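DUF1460 domain-containing protein (Legionella pneumophila subsp. pneumophila, PDB 2IM9) is of unknown function but belongs to the N-acetylmuramoyl-L-alanine amidase-like family of the CA peptidase clan, so it may cleave amide bonds in peptidoglycan. Local coordinates at residues F281-S286 with V292-I297; D186-Q191 with V203-K208; S36-L41 with P86-D91. All coordinates share one frame; numbering follows the deposited sequence. Where two conformers were deposited one is given.

Interaction 1: F281-S286 with V292-I297; sequences FRQASS and VDVSLI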
# COMPACT_ATOMS: atom_id res chain seq x y z
N PHE A 281 -2.81 4.69 -13.67
CA PHE A 281 -2.82 4.08 -12.35
C PHE A 281 -1.92 2.86 -12.48
O PHE A 281 -2.24 1.89 -13.18
CB PHE A 281 -4.26 3.70 -12.00
CG PHE A 281 -4.45 3.17 -10.61
CD1 PHE A 281 -3.76 3.70 -9.51
CD2 PHE A 281 -5.43 2.20 -10.39
CE1 PHE A 281 -4.00 3.23 -8.22
CE2 PHE A 281 -5.67 1.73 -9.08
CZ PHE A 281 -4.95 2.24 -8.01
N ARG A 282 -0.75 2.95 -11.85
CA ARG A 282 0.23 1.87 -11.93
C ARG A 282 0.15 1.05 -10.66
O ARG A 282 0.36 1.56 -9.58
CB ARG A 282 1.63 2.46 -12.11
CG ARG A 282 2.73 1.39 -12.26
CD ARG A 282 4.03 2.06 -12.67
NE ARG A 282 3.99 2.50 -14.07
CZ ARG A 282 4.86 3.35 -14.60
NH1 ARG A 282 5.85 3.86 -13.87
NH2 ARG A 282 4.75 3.69 -15.88
N GLN A 283 -0.22 -0.22 -10.79
CA GLN A 283 -0.46 -1.04 -9.59
C GLN A 283 -0.35 -2.51 -9.86
O GLN A 283 -0.34 -2.94 -11.01
CB GLN A 283 -1.82 -0.73 -8.91
CG GLN A 283 -2.87 -0.12 -9.79
CD GLN A 283 -3.56 -1.12 -10.71
OE1 GLN A 283 -4.24 -2.06 -10.25
NE2 GLN A 283 -3.45 -0.89 -12.02
N ALA A 284 -0.20 -3.27 -8.78
CA ALA A 284 -0.18 -4.72 -8.83
C ALA A 284 -1.64 -5.15 -8.78
O ALA A 284 -2.34 -4.92 -7.78
CB ALA A 284 0.61 -5.28 -7.65
N SER A 285 -2.08 -5.75 -9.88
CA SER A 285 -3.49 -6.02 -10.12
C SER A 285 -3.81 -7.51 -10.07
O SER A 285 -3.26 -8.28 -10.85
CB SER A 285 -3.88 -5.46 -11.49
OG SER A 285 -5.16 -5.90 -11.89
N SER A 286 -4.70 -7.89 -9.16
CA SER A 286 -5.19 -9.27 -9.07
C SER A 286 -6.01 -9.65 -10.31
O SER A 286 -6.04 -10.81 -10.70
CB SER A 286 -6.03 -9.46 -7.82
OG SER A 286 -7.26 -8.77 -7.92
N VAL A 292 0.56 -3.59 -13.67
CA VAL A 292 0.15 -2.98 -14.93
C VAL A 292 -0.05 -1.47 -14.82
O VAL A 292 -0.19 -0.95 -13.73
CB VAL A 292 -1.19 -3.59 -15.45
CG1 VAL A 292 -1.03 -5.07 -15.76
CG2 VAL A 292 -2.37 -3.34 -14.47
N ASP A 293 -0.05 -0.80 -15.98
CA ASP A 293 -0.52 0.57 -16.14
C ASP A 293 -1.91 0.54 -16.75
O ASP A 293 -2.10 -0.09 -17.80
CB ASP A 293 0.38 1.33 -17.12
CG ASP A 293 1.63 1.88 -16.48
OD1 ASP A 293 1.71 1.82 -15.24
OD2 ASP A 293 2.52 2.36 -17.20
N VAL A 294 -2.88 1.20 -16.12
CA VAL A 294 -4.21 1.36 -16.72
C VAL A 294 -4.61 2.84 -16.66
O VAL A 294 -4.25 3.54 -15.71
CB VAL A 294 -5.31 0.50 -16.03
CG1 VAL A 294 -5.00 -1.00 -16.12
CG2 VAL A 294 -5.53 0.95 -14.59
N SER A 295 -5.33 3.33 -17.66
CA SER A 295 -5.86 4.70 -17.60
C SER A 295 -6.59 4.92 -16.28
O SER A 295 -7.49 4.15 -15.95
CB SER A 295 -6.82 4.97 -18.75
OG SER A 295 -7.67 6.08 -18.44
N LEU A 296 -6.21 5.96 -15.51
CA LEU A 296 -6.87 6.17 -14.21
C LEU A 296 -8.34 6.56 -14.42
O LEU A 296 -9.22 6.08 -13.72
CB LEU A 296 -6.13 7.20 -13.33
CG LEU A 296 -6.86 7.50 -12.00
CD1 LEU A 296 -6.82 6.30 -11.01
CD2 LEU A 296 -6.39 8.79 -11.33
N ILE A 297 -8.60 7.42 -15.40
CA ILE A 297 -9.98 7.81 -15.71
C ILE A 297 -10.84 6.58 -16.06
O ILE A 297 -11.90 6.39 -15.48
CB ILE A 297 -10.03 8.89 -16.83
CG1 ILE A 297 -9.44 10.21 -16.31
CG2 ILE A 297 -11.48 9.09 -17.31
CD1 ILE A 297 -9.19 11.25 -17.40
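The antiparallel beta hairpin of strands 278-285 and 290-295 is joined here through F281, R282 and Q283, which pair with V294, D293 and V292. The outer two pairs are hydrogen-bonded: F281 N reaches V294 O at 2.7 Å in an almost straight bond (176°), and V292 N reaches Q283 O at 2.9 Å, each pair being closed by a second bond in return. Between them, the non-hydrogen-bonded pair R282-D293 carries a salt bridge. Their side chains run alongside each other, guanidinium and carboxylate planes only 16° apart, and the grip is side-on: NE of R282 meets OD1 of D293 at 2.7 Å and NH2 meets OD2 at 2.9 Å, both on syn lone pairs. K65 also bridges OD2, and S61 holds NH1 of R282, so the ion pair is fixed in a wider polar network. On the other face of the sheet, the unusual chi1 of Q283 (23°) sets CG over the centre of the F281 ring, 3.3 Å above its plane; the bend at chi2 then turns the amide back to the backbone. Its NE2 donates to F281 O at 3.2 Å, from the carbonyl face opposite V294 N, while V292 CG2 packs against NE2. CD1 of L296 rests 3.8 Å from F281 CB. S295 then caps helix 296-303 through D298 N. Three bridges of alternating type followed by a serine N-cap mark a twisted antiparallel hairpin whose second strand leads directly into a helix.

Interaction 2: D186-Q191 with V203-K208; sequences DTIRLQ and VELKAK
T187 and L205 meet at about a right angle, methyl against methyl: CG2 of T187 lies 3.8 Å from CD2 of L205, and no hydrogen bond joins the two segments. Both side chains leave their backbones toward the opposite segment. In T187 the methyl stands anti to the backbone N while OG1 turns back beside that N (chi1 -74°), which presents carbon rather than oxygen to the leucine. L205 extends its isobutyl group from helix 195-209 so that a single branch, CD2, does the touching.

I188 approaches the same methyl differently. It starts out across the line to the helix, and its bent chain brings CD1 to 4.2 Å from L205 CD2. One leucine methyl is thus shared by two neighbours in sequence, T187 at the end of a short 3-10 segment and I188 in the loop that follows. The contact is small, 82 Å² in all, and the 9.2 Å between the CA atoms of I188 and L205, the nearest pair, is spanned by side chains. Y82 adjoins both I188 and L205, L202 of the same helix also touches I188, and Y130 covers T187, which explains how so slight a contact can still be buried. Polar ties flank it: K206 NZ bonds to the carbonyls of N181 and K183, and E204 forms a salt bridge with R81. Although residues 188-215 are predicted to be coiled coil, I188 lies in a loop and no helix-helix pairing occurs here: this is a local loop-on-helix contact, in which the connection before helix 195-209 packs on that helix through L205.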
# COMPACT_ATOMS: atom_id res chain seq x y z
N ASP A 186 -4.74 -19.98 8.04
CA ASP A 186 -4.16 -19.41 6.80
C ASP A 186 -3.27 -18.19 7.09
O ASP A 186 -2.40 -17.84 6.29
CB ASP A 186 -5.26 -18.99 5.82
CG ASP A 186 -5.81 -20.17 5.03
OD1 ASP A 186 -5.41 -21.33 5.29
OD2 ASP A 186 -6.67 -19.90 4.16
N THR A 187 -3.49 -17.55 8.22
CA THR A 187 -2.62 -16.46 8.64
C THR A 187 -1.21 -16.94 8.97
O THR A 187 -0.24 -16.19 8.80
CB THR A 187 -3.21 -15.74 9.87
OG1 THR A 187 -4.30 -14.94 9.42
CG2 THR A 187 -2.18 -14.83 10.53
N ILE A 188 -1.10 -18.18 9.45
CA ILE A 188 0.18 -18.71 9.88
C ILE A 188 0.84 -19.43 8.72
O ILE A 188 0.42 -20.53 8.34
CB ILE A 188 0.01 -19.69 11.08
CG1 ILE A 188 -0.82 -19.05 12.19
CG2 ILE A 188 1.41 -20.19 11.58
CD1 ILE A 188 -0.16 -17.85 12.87
N ARG A 189 1.89 -18.81 8.19
CA ARG A 189 2.55 -19.31 6.99
C ARG A 189 3.95 -19.80 7.34
O ARG A 189 4.87 -19.01 7.54
CB ARG A 189 2.57 -18.23 5.89
CG ARG A 189 1.16 -17.82 5.45
CD ARG A 189 1.17 -17.01 4.18
NE ARG A 189 1.82 -15.72 4.35
CZ ARG A 189 1.84 -14.77 3.42
NH1 ARG A 189 1.23 -14.98 2.26
NH2 ARG A 189 2.46 -13.62 3.65
N LEU A 190 4.09 -21.12 7.45
CA LEU A 190 5.35 -21.73 7.87
C LEU A 190 5.97 -22.44 6.69
O LEU A 190 5.27 -23.02 5.87
CB LEU A 190 5.09 -22.70 9.03
CG LEU A 190 4.39 -22.13 10.27
CD1 LEU A 190 4.14 -23.23 11.31
CD2 LEU A 190 5.14 -20.94 10.86
N GLN A 191 7.30 -22.40 6.58
CA GLN A 191 7.95 -22.97 5.40
C GLN A 191 7.88 -24.49 5.41
O GLN A 191 7.68 -25.12 4.36
CB GLN A 191 9.38 -22.46 5.27
CG GLN A 191 9.43 -20.94 5.12
CD GLN A 191 10.58 -20.46 4.27
OE1 GLN A 191 10.60 -20.67 3.05
NE2 GLN A 191 11.54 -19.78 4.90
N VAL A 203 -3.39 -19.44 18.20
CA VAL A 203 -3.91 -19.10 19.54
C VAL A 203 -3.02 -18.07 20.22
O VAL A 203 -3.50 -17.12 20.86
CB VAL A 203 -4.04 -20.37 20.47
CG1 VAL A 203 -4.40 -19.96 21.90
CG2 VAL A 203 -5.04 -21.35 19.88
N GLU A 204 -1.72 -18.25 20.06
CA GLU A 204 -0.74 -17.33 20.65
C GLU A 204 -0.87 -15.92 20.06
O GLU A 204 -0.89 -14.91 20.79
CB GLU A 204 0.65 -17.88 20.37
CG GLU A 204 1.79 -17.09 20.93
CD GLU A 204 3.09 -17.74 20.50
OE1 GLU A 204 3.49 -18.73 21.15
OE2 GLU A 204 3.67 -17.29 19.49
N LEU A 205 -0.98 -15.87 18.74
CA LEU A 205 -1.15 -14.62 18.03
C LEU A 205 -2.47 -13.94 18.40
O LEU A 205 -2.52 -12.72 18.61
CB LEU A 205 -1.10 -14.86 16.51
CG LEU A 205 -1.19 -13.60 15.65
CD1 LEU A 205 -0.05 -12.60 15.95
CD2 LEU A 205 -1.30 -13.97 14.17
N LYS A 206 -3.55 -14.73 18.50
CA LYS A 206 -4.85 -14.14 18.86
C LYS A 206 -4.86 -13.58 20.28
O LYS A 206 -5.54 -12.57 20.57
CB LYS A 206 -5.95 -15.17 18.70
CG LYS A 206 -6.30 -15.43 17.25
CD LYS A 206 -7.43 -16.42 17.17
CE LYS A 206 -7.86 -16.60 15.72
NZ LYS A 206 -9.07 -17.45 15.67
N ALA A 207 -4.10 -14.23 21.16
CA ALA A 207 -4.00 -13.78 22.54
C ALA A 207 -3.38 -12.39 22.58
O ALA A 207 -3.83 -11.52 23.35
CB ALA A 207 -3.22 -14.77 23.41
N LYS A 208 -2.39 -12.14 21.72
CA LYS A 208 -1.81 -10.81 21.63
C LYS A 208 -2.79 -9.84 20.96
O LYS A 208 -2.99 -8.72 21.44
CB LYS A 208 -0.49 -10.83 20.87
CG LYS A 208 0.24 -9.51 20.95
CD LYS A 208 0.75 -9.21 22.37
CE LYS A 208 1.67 -7.99 22.39
NZ LYS A 208 3.00 -8.30 21.74

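Interaction 3: S36-L41 with P86-D91; sequences SSIRKL and PRYRVD
The Y88 ring receives CD1 of I38 obliquely, with CD1 of the isoleucine 4.3 Å from CD1 of the tyrosine. L118 of helix 111-122 and A34 of helix 27-45 also touch the Y88 side chain, and its hydroxyl is hydrogen-bonded with N35 and Q115, which ties the ring to both helices. The other flat group, the R89 guanidinium, meets the carboxylate of D91 edge-on and in its own plane: NE to OD1 at 2.7 Å and NH2 to OD2 at 3.0 Å, both nearly straight (174° and 166°). R89 NH1 bonds to S73 O. R89 starts out away from the 36-41 segment, whereas V90 points toward it. With chi1 at -67°, V90 offers both methyls: CG1 lies 4.3 Å from CG1 of I38, and CG2 makes a van der Waals approach to the S37 side chain, doubtful in detail because S37 has a second conformer. All the approaches between the two segments are of van der Waals length, and 146 Å² is buried. The chemistry therefore implies that dispersion contact, mainly apolar, joins helix 27-45 to this loop here, while the R89-D91 salt bridge lies within the loop segment, its charges paired with each other and not with residues 36-41.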
# COMPACT_ATOMS: atom_id res chain seq x y z
N SER A 36 20.57 -9.48 -5.02
CA SER A 36 21.35 -9.36 -6.25
C SER A 36 20.73 -8.32 -7.19
O SER A 36 21.43 -7.43 -7.66
CB SER A 36 21.54 -10.74 -6.91
OG SER A 36 22.34 -10.63 -8.07
N SER A 37 19.41 -8.40 -7.41
CA SER A 37 18.70 -7.48 -8.31
C SER A 37 18.71 -6.02 -7.84
O SER A 37 18.88 -5.09 -8.64
CB SER A 37 17.26 -7.94 -8.51
OG SER A 37 17.23 -9.18 -9.18
N ILE A 38 18.51 -5.83 -6.54
CA ILE A 38 18.49 -4.50 -5.93
C ILE A 38 19.88 -3.85 -5.93
O ILE A 38 20.01 -2.66 -6.25
CB ILE A 38 17.85 -4.55 -4.53
CG1 ILE A 38 16.36 -4.91 -4.69
CG2 ILE A 38 18.01 -3.21 -3.82
CD1 ILE A 38 15.65 -5.35 -3.38
N ARG A 39 20.91 -4.63 -5.57
CA ARG A 39 22.28 -4.14 -5.65
C ARG A 39 22.54 -3.59 -7.05
O ARG A 39 23.08 -2.49 -7.19
CB ARG A 39 23.28 -5.26 -5.32
CG ARG A 39 24.74 -4.84 -5.41
CD ARG A 39 25.09 -3.98 -4.22
NE ARG A 39 25.36 -4.78 -3.02
CZ ARG A 39 25.29 -4.30 -1.78
NH1 ARG A 39 25.58 -5.09 -0.75
NH2 ARG A 39 24.95 -3.03 -1.56
N LYS A 40 22.17 -4.37 -8.08
CA LYS A 40 22.36 -3.96 -9.47
C LYS A 40 21.54 -2.75 -9.85
O LYS A 40 22.04 -1.87 -10.56
CB LYS A 40 22.05 -5.11 -10.45
CG LYS A 40 23.07 -6.24 -10.42
CD LYS A 40 22.66 -7.39 -11.33
CE LYS A 40 23.52 -8.63 -11.07
NZ LYS A 40 23.49 -9.59 -12.22
N LEU A 41 20.30 -2.70 -9.38
CA LEU A 41 19.45 -1.54 -9.65
C LEU A 41 20.14 -0.26 -9.22
O LEU A 41 20.22 0.69 -10.00
CB LEU A 41 18.08 -1.66 -8.96
CG LEU A 41 17.16 -0.45 -9.13
CD1 LEU A 41 16.79 -0.20 -10.60
CD2 LEU A 41 15.91 -0.66 -8.30
N PRO A 86 8.92 -13.98 2.58
CA PRO A 86 10.13 -13.15 2.55
C PRO A 86 9.85 -11.72 3.00
O PRO A 86 8.73 -11.22 2.88
CB PRO A 86 10.55 -13.14 1.08
CG PRO A 86 9.44 -13.76 0.31
CD PRO A 86 8.51 -14.46 1.24
N ARG A 87 10.89 -11.06 3.50
CA ARG A 87 10.79 -9.66 3.91
C ARG A 87 10.70 -8.68 2.75
O ARG A 87 10.15 -7.57 2.89
CB ARG A 87 12.00 -9.33 4.79
CG ARG A 87 11.83 -10.01 6.14
CD ARG A 87 13.13 -10.03 6.92
NE ARG A 87 14.08 -10.95 6.31
CZ ARG A 87 15.28 -11.18 6.80
NH1 ARG A 87 15.66 -10.54 7.91
NH2 ARG A 87 16.08 -12.06 6.19
N TYR A 88 11.26 -9.08 1.62
CA TYR A 88 11.17 -8.34 0.35
C TYR A 88 11.49 -9.31 -0.80
O TYR A 88 12.09 -10.37 -0.59
CB TYR A 88 12.15 -7.15 0.31
CG TYR A 88 13.56 -7.55 0.71
CD1 TYR A 88 14.48 -7.99 -0.25
CD2 TYR A 88 13.95 -7.51 2.06
CE1 TYR A 88 15.78 -8.38 0.12
CE2 TYR A 88 15.23 -7.88 2.44
CZ TYR A 88 16.14 -8.32 1.47
OH TYR A 88 17.41 -8.70 1.86
N ARG A 89 11.03 -8.96 -1.99
CA ARG A 89 11.22 -9.82 -3.16
C ARG A 89 11.04 -9.04 -4.43
O ARG A 89 10.44 -7.95 -4.42
CB ARG A 89 10.24 -11.00 -3.11
CG ARG A 89 8.78 -10.59 -3.26
CD ARG A 89 7.84 -11.67 -2.75
NE ARG A 89 7.99 -12.94 -3.50
CZ ARG A 89 7.34 -14.07 -3.20
NH1 ARG A 89 6.52 -14.13 -2.17
NH2 ARG A 89 7.55 -15.17 -3.94
N VAL A 90 11.52 -9.59 -5.55
CA VAL A 90 11.35 -8.90 -6.84
C VAL A 90 10.60 -9.75 -7.86
O VAL A 90 10.48 -9.36 -9.03
CB VAL A 90 12.71 -8.48 -7.44
CG1 VAL A 90 13.35 -7.39 -6.56
CG2 VAL A 90 13.64 -9.70 -7.58
N ASP A 91 10.11 -10.91 -7.43
CA ASP A 91 9.47 -11.88 -8.33
C ASP A 91 7.93 -11.84 -8.27
O ASP A 91 7.26 -12.54 -9.02
CB ASP A 91 9.95 -13.30 -7.99
CG ASP A 91 9.48 -13.76 -6.62
OD1 ASP A 91 9.51 -12.94 -5.69
OD2 ASP A 91 9.07 -14.93 -6.48

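From the N terminus, interaction 3 comes first: helix 27-45 meets the loop before helix 95-107, closing a connection of 44 residues that includes helix 53-63. Interaction 2 follows, closing 11 residues that contain the start of helix 195-209. Interaction 1 is the most local, closing only five residues, the hairpin turn and the start of strand 290-295. The three follow in series, neither nesting nor crossing. Interactions 1 and 2 lie on opposite sides of the chain's centre, their centres 32 Å apart, whereas interactions 2 and 3 approach to about 7 Å between nearest atoms without touching. They join helix 27-45 to that loop, helix 195-209 to its preceding connection, and the hairpin's two strands.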